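Local coordinates for hemin ABC transporter, periplasmic hemin-binding protein HutB (Vibrio cholerae, PDB 5KHL), which probably binds hemin in the periplasm and delivers it to an ABC transporter for import across the inner membrane, at residues A25-Q38 and R113-A127. Sequence-based numbering, arbitrary orientation.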
loop_
_atom_site.group_PDB
_atom_site.type_symbol
_atom_site.label_atom_id
_atom_site.label_comp_id
_atom_site.label_asym_id
_atom_site.label_seq_id
_atom_site.Cartn_x
_atom_site.Cartn_y
_atom_site.Cartn_z
ATOM N N ALA A 25 0.588 6.248 -3.118
ATOM C CA ALA A 25 -0.533 6.641 -2.275
ATOM C C ALA A 25 -0.925 8.095 -2.525
ATOM O O ALA A 25 -2.087 8.457 -2.374
ATOM C CB ALA A 25 -0.190 6.439 -0.792
ATOM N N VAL A 26 0.042 8.934 -2.900
ATOM C CA VAL A 26 -0.299 10.308 -3.279
ATOM C C VAL A 26 -1.053 10.330 -4.613
ATOM O O VAL A 26 -2.125 10.940 -4.735
ATOM C CB VAL A 26 0.948 11.209 -3.387
ATOM C CG1 VAL A 26 0.530 12.640 -3.658
ATOM C CG2 VAL A 26 1.777 11.131 -2.114
ATOM N N THR A 27 -0.484 9.649 -5.603
ATOM C CA THR A 27 -1.030 9.645 -6.952
ATOM C C THR A 27 -2.485 9.174 -7.020
ATOM O O THR A 27 -3.288 9.784 -7.716
ATOM C CB THR A 27 -0.178 8.758 -7.873
ATOM O OG1 THR A 27 1.150 9.274 -7.906
ATOM C CG2 THR A 27 -0.741 8.723 -9.288
ATOM N N GLU A 28 -2.821 8.103 -6.300
ATOM C CA GLU A 28 -4.175 7.547 -6.393
ATOM C C GLU A 28 -5.189 8.577 -5.888
ATOM O O GLU A 28 -6.214 8.797 -6.523
ATOM C CB GLU A 28 -4.311 6.194 -5.644
ATOM C CG GLU A 28 -3.970 6.211 -4.164
ATOM C CD GLU A 28 -4.583 5.052 -3.356
ATOM O OE1 GLU A 28 -4.752 3.926 -3.878
ATOM O OE2 GLU A 28 -4.887 5.281 -2.168
ATOM N N LEU A 29 -4.886 9.225 -4.769
ATOM C CA LEU A 29 -5.800 10.205 -4.223
ATOM C C LEU A 29 -5.928 11.409 -5.173
ATOM O O LEU A 29 -7.046 11.847 -5.468
ATOM C CB LEU A 29 -5.355 10.627 -2.813
ATOM C CG LEU A 29 -5.402 9.476 -1.789
ATOM C CD1 LEU A 29 -5.030 9.941 -0.397
ATOM C CD2 LEU A 29 -6.762 8.806 -1.769
ATOM N N ILE A 30 -4.799 11.900 -5.686
ATOM C CA ILE A 30 -4.790 13.001 -6.660
ATOM C C ILE A 30 -5.699 12.694 -7.861
ATOM O O ILE A 30 -6.483 13.538 -8.308
ATOM C CB ILE A 30 -3.340 13.321 -7.153
ATOM C CG1 ILE A 30 -2.475 13.786 -5.980
ATOM C CG2 ILE A 30 -3.352 14.393 -8.251
ATOM C CD1 ILE A 30 -1.124 14.330 -6.366
ATOM N N LEU A 31 -5.608 11.469 -8.358
ATOM C CA LEU A 31 -6.504 11.000 -9.405
ATOM C C LEU A 31 -7.950 10.895 -8.892
ATOM O O LEU A 31 -8.879 11.352 -9.556
ATOM C CB LEU A 31 -6.021 9.646 -9.951
ATOM C CG LEU A 31 -5.040 9.585 -11.133
ATOM C CD1 LEU A 31 -3.884 10.551 -10.982
ATOM C CD2 LEU A 31 -4.506 8.161 -11.322
ATOM N N ALA A 32 -8.142 10.317 -7.705
ATOM C CA ALA A 32 -9.498 10.082 -7.183
ATOM C C ALA A 32 -10.237 11.382 -6.989
ATOM O O ALA A 32 -11.449 11.438 -7.127
ATOM C CB ALA A 32 -9.457 9.309 -5.873
ATOM N N LEU A 33 -9.491 12.433 -6.670
ATOM C CA LEU A 33 -10.085 13.749 -6.417
ATOM C C LEU A 33 -10.226 14.540 -7.722
ATOM O O LEU A 33 -10.569 15.723 -7.720
ATOM C CB LEU A 33 -9.239 14.511 -5.394
ATOM C CG LEU A 33 -9.212 13.905 -3.986
ATOM C CD1 LEU A 33 -7.984 14.319 -3.177
ATOM C CD2 LEU A 33 -10.476 14.271 -3.244
ATOM N N GLY A 34 -9.947 13.868 -8.837
ATOM C CA GLY A 34 -10.099 14.453 -10.154
ATOM C C GLY A 34 -9.030 15.448 -10.557
ATOM O O GLY A 34 -9.235 16.218 -11.495
ATOM N N ALA A 35 -7.880 15.424 -9.890
ATOM C CA ALA A 35 -6.875 16.465 -10.122
ATOM C C ALA A 35 -5.654 15.977 -10.889
ATOM O O ALA A 35 -4.556 16.487 -10.684
ATOM C CB ALA A 35 -6.431 17.084 -8.794
ATOM N N GLU A 36 -5.830 15.010 -11.785
ATOM C CA GLU A 36 -4.686 14.494 -12.541
ATOM C C GLU A 36 -4.036 15.534 -13.469
ATOM O O GLU A 36 -2.869 15.426 -13.775
ATOM C CB GLU A 36 -5.080 13.255 -13.355
ATOM C CG GLU A 36 -6.351 13.404 -14.151
ATOM C CD GLU A 36 -6.601 12.216 -15.064
ATOM O OE1 GLU A 36 -5.666 11.418 -15.279
ATOM O OE2 GLU A 36 -7.738 12.083 -15.572
ATOM N N GLN A 37 -4.776 16.553 -13.892
ATOM C CA GLN A 37 -4.222 17.571 -14.801
ATOM C C GLN A 37 -3.171 18.430 -14.099
ATOM O O GLN A 37 -2.438 19.171 -14.750
ATOM C CB GLN A 37 -5.336 18.461 -15.376
ATOM C CG GLN A 37 -6.105 19.266 -14.334
ATOM C CD GLN A 37 -7.038 18.407 -13.478
ATOM O OE1 GLN A 37 -7.275 17.237 -13.786
ATOM N NE2 GLN A 37 -7.564 18.987 -12.395
ATOM N N GLN A 38 -3.099 18.316 -12.773
ATOM C CA GLN A 38 -2.131 19.059 -11.965
ATOM C C GLN A 38 -0.774 18.362 -11.851
ATOM O O GLN A 38 0.227 18.998 -11.526
ATOM C CB GLN A 38 -2.700 19.306 -10.569
ATOM C CG GLN A 38 -3.983 20.106 -10.577
ATOM C CD GLN A 38 -4.464 20.438 -9.174
ATOM O OE1 GLN A 38 -3.691 20.396 -8.217
ATOM N NE2 GLN A 38 -5.743 20.766 -9.048
ATOM N N ARG A 113 -4.921 11.522 4.861
ATOM C CA ARG A 113 -4.232 11.682 3.587
ATOM C C ARG A 113 -5.140 12.349 2.557
ATOM O O ARG A 113 -4.711 13.238 1.816
ATOM C CB ARG A 113 -3.735 10.320 3.080
ATOM C CG ARG A 113 -2.515 10.391 2.144
ATOM C CD ARG A 113 -1.614 9.143 2.278
ATOM N NE ARG A 113 -2.371 7.934 2.043
ATOM C CZ ARG A 113 -2.613 6.997 2.946
ATOM N NH1 ARG A 113 -2.124 7.086 4.175
ATOM N NH2 ARG A 113 -3.344 5.960 2.598
ATOM N N ILE A 114 -6.403 11.936 2.530
ATOM C CA ILE A 114 -7.379 12.516 1.605
ATOM C C ILE A 114 -7.544 13.996 1.898
ATOM O O ILE A 114 -7.598 14.818 0.976
ATOM C CB ILE A 114 -8.757 11.797 1.681
ATOM C CG1 ILE A 114 -8.642 10.351 1.196
ATOM C CG2 ILE A 114 -9.817 12.518 0.833
ATOM C CD1 ILE A 114 -9.919 9.562 1.331
ATOM N N ASP A 115 -7.595 14.344 3.183
ATOM C CA ASP A 115 -7.708 15.750 3.580
ATOM C C ASP A 115 -6.477 16.538 3.154
ATOM O O ASP A 115 -6.598 17.643 2.630
ATOM C CB ASP A 115 -7.897 15.899 5.099
ATOM C CG ASP A 115 -9.305 15.639 5.551
ATOM O OD1 ASP A 115 -9.451 15.328 6.744
ATOM O OD2 ASP A 115 -10.253 15.747 4.743
ATOM N N GLN A 116 -5.299 15.959 3.401
ATOM C CA GLN A 116 -4.028 16.639 3.134
ATOM C C GLN A 116 -3.883 16.952 1.655
ATOM O O GLN A 116 -3.486 18.048 1.297
ATOM C CB GLN A 116 -2.843 15.799 3.614
ATOM C CG GLN A 116 -2.604 15.869 5.133
ATOM C CD GLN A 116 -1.688 14.761 5.631
ATOM O OE1 GLN A 116 -1.742 13.631 5.150
ATOM N NE2 GLN A 116 -0.838 15.087 6.593
ATOM N N ILE A 117 -4.265 15.997 0.810
ATOM C CA ILE A 117 -4.199 16.164 -0.645
ATOM C C ILE A 117 -5.266 17.105 -1.198
ATOM O O ILE A 117 -4.967 17.979 -2.019
ATOM C CB ILE A 117 -4.339 14.801 -1.385
ATOM C CG1 ILE A 117 -3.175 13.861 -1.050
ATOM C CG2 ILE A 117 -4.469 15.022 -2.883
ATOM C CD1 ILE A 117 -1.863 14.577 -0.801
ATOM N N ALA A 118 -6.512 16.906 -0.767
ATOM C CA ALA A 118 -7.638 17.754 -1.181
ATOM C C ALA A 118 -7.338 19.229 -0.942
ATOM O O ALA A 118 -7.700 20.097 -1.747
ATOM C CB ALA A 118 -8.914 17.353 -0.440
ATOM N N GLN A 119 -6.668 19.501 0.172
ATOM C CA GLN A 119 -6.240 20.852 0.512
ATOM C C GLN A 119 -5.172 21.415 -0.459
ATOM O O GLN A 119 -5.294 22.539 -0.947
ATOM C CB GLN A 119 -5.705 20.871 1.946
ATOM C CG GLN A 119 -5.476 22.257 2.510
ATOM C CD GLN A 119 -4.559 22.252 3.718
ATOM O OE1 GLN A 119 -4.371 23.279 4.379
ATOM N NE2 GLN A 119 -3.975 21.093 4.009
ATOM N N ILE A 120 -4.131 20.632 -0.732
ATOM C CA ILE A 120 -3.046 21.069 -1.610
ATOM C C ILE A 120 -3.552 21.279 -3.029
ATOM O O ILE A 120 -3.219 22.279 -3.671
ATOM C CB ILE A 120 -1.883 20.065 -1.632
ATOM C CG1 ILE A 120 -1.327 19.849 -0.219
ATOM C CG2 ILE A 120 -0.776 20.542 -2.580
ATOM C CD1 ILE A 120 -0.694 18.466 -0.000
ATOM N N THR A 121 -4.384 20.349 -3.493
ATOM C CA THR A 121 -4.887 20.371 -4.863
ATOM C C THR A 121 -6.192 21.160 -5.015
ATOM O O THR A 121 -6.763 21.225 -6.108
ATOM C CB THR A 121 -5.101 18.946 -5.380
ATOM O OG1 THR A 121 -6.131 18.314 -4.616
ATOM C CG2 THR A 121 -3.809 18.150 -5.250
ATOM N N HIS A 122 -6.641 21.760 -3.913
ATOM C CA HIS A 122 -7.837 22.588 -3.893
ATOM C C HIS A 122 -9.072 21.848 -4.395
ATOM O O HIS A 122 -9.890 22.407 -5.127
ATOM C CB HIS A 122 -7.607 23.853 -4.716
ATOM C CG HIS A 122 -6.334 24.567 -4.376
ATOM N ND1 HIS A 122 -6.118 25.159 -3.150
ATOM C CD2 HIS A 122 -5.210 24.781 -5.100
ATOM C CE1 HIS A 122 -4.917 25.712 -3.134
ATOM N NE2 HIS A 122 -4.345 25.497 -4.305
ATOM N N THR A 123 -9.208 20.591 -3.987
ATOM C CA THR A 123 -10.389 19.810 -4.331
ATOM C C THR A 123 -11.129 19.345 -3.070
ATOM O O THR A 123 -11.664 18.236 -3.034
ATOM C CB THR A 123 -10.027 18.581 -5.202
ATOM O OG1 THR A 123 -9.162 17.710 -4.467
ATOM C CG2 THR A 123 -9.329 19.008 -6.493
ATOM N N GLU A 124 -11.161 20.190 -2.042
ATOM C CA GLU A 124 -11.846 19.844 -0.793
ATOM C C GLU A 124 -13.266 19.400 -1.056
ATOM O O GLU A 124 -13.780 18.514 -0.379
ATOM C CB GLU A 124 -11.873 21.018 0.166
ATOM C CG GLU A 124 -11.586 22.322 -0.523
ATOM C CD GLU A 124 -10.131 22.629 -0.454
ATOM O OE1 GLU A 124 -9.476 21.977 0.389
ATOM O OE2 GLU A 124 -9.653 23.496 -1.218
ATOM N N GLN A 125 -13.882 20.034 -2.048
ATOM C CA GLN A 125 -15.231 19.708 -2.498
ATOM C C GLN A 125 -15.433 18.193 -2.629
ATOM O O GLN A 125 -16.463 17.653 -2.217
ATOM C CB GLN A 125 -15.503 20.408 -3.837
ATOM C CG GLN A 125 -16.957 20.807 -4.087
ATOM C CD GLN A 125 -17.723 19.790 -4.921
ATOM O OE1 GLN A 125 -17.331 18.625 -5.025
ATOM N NE2 GLN A 125 -18.822 20.232 -5.525
ATOM N N HIS A 126 -14.436 17.507 -3.176
ATOM C CA HIS A 126 -14.542 16.069 -3.419
ATOM C C HIS A 126 -14.174 15.230 -2.209
ATOM O O HIS A 126 -14.326 14.009 -2.233
ATOM C CB HIS A 126 -13.643 15.649 -4.584
ATOM C CG HIS A 126 -14.004 16.281 -5.889
ATOM N ND1 HIS A 126 -13.978 17.646 -6.090
ATOM C CD2 HIS A 126 -14.391 15.734 -7.065
ATOM C CE1 HIS A 126 -14.343 17.913 -7.330
ATOM N NE2 HIS A 126 -14.598 16.770 -7.944
ATOM N N ALA A 127 -13.673 15.880 -1.164
ATOM C CA ALA A 127 -13.085 15.154 -0.046
ATOM C C ALA A 127 -14.139 14.341 0.657
ATOM O O ALA A 127 -13.991 13.126 0.817
ATOM C CB ALA A 127 -12.415 16.100 0.933
#
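The carbonyl O of L33 lies over one face of the H126 imidazole, offset toward the rim and 3.9 Å from CG of H126; Q125 OE1 is modelled over the opposite face, but its side chain is poorly ordered and the placement doubtful. The carboxamide of Q38 reaches T121 in its own plane: with the chain extended beyond CG, NE2 of Q38 donates a nearly straight bond (172°) to T121 O, 3.1 Å away, and OE1 abuts CB of T121. This OE1 is buried without a polar partner. At the other end of the contact, the guanidinium of R113 meets A25 CB and L29 CD1 obliquely, and NE, likewise buried, has no partner in the model.

L33, the residue most covered by the opposing segment, lies between these two ends. Its two methyls take different partners, CD1 resting 3.6 Å from CG2 of I117 and CD2 3.7 Å from CB of H126. OG1 of T123 presses on CB of L33 at 3.3 Å and donates to OG1 of T121, which in turn donates to I117 O from above the carbonyl plane; that oxygen also accepts T121 N. Farther along, L29 crosses R113 and I114 at about right angles, CD1 lying 3.6 Å from CG of R113.

Both helices end in Schellman motifs, with G34 and H122 at positive phi. The axes of segments 25-32 and 113-120 pass 9.7 Å apart, with a crossing angle of -62°. V26 reaches strands 19-21 and 75-78, and I117 rests on I77 of strand 75-78. L130 of helix 125-143 also covers L33. Such helices packed on one side of a parallel sheet are characteristic of the alpha/beta lobe of a periplasmic binding protein.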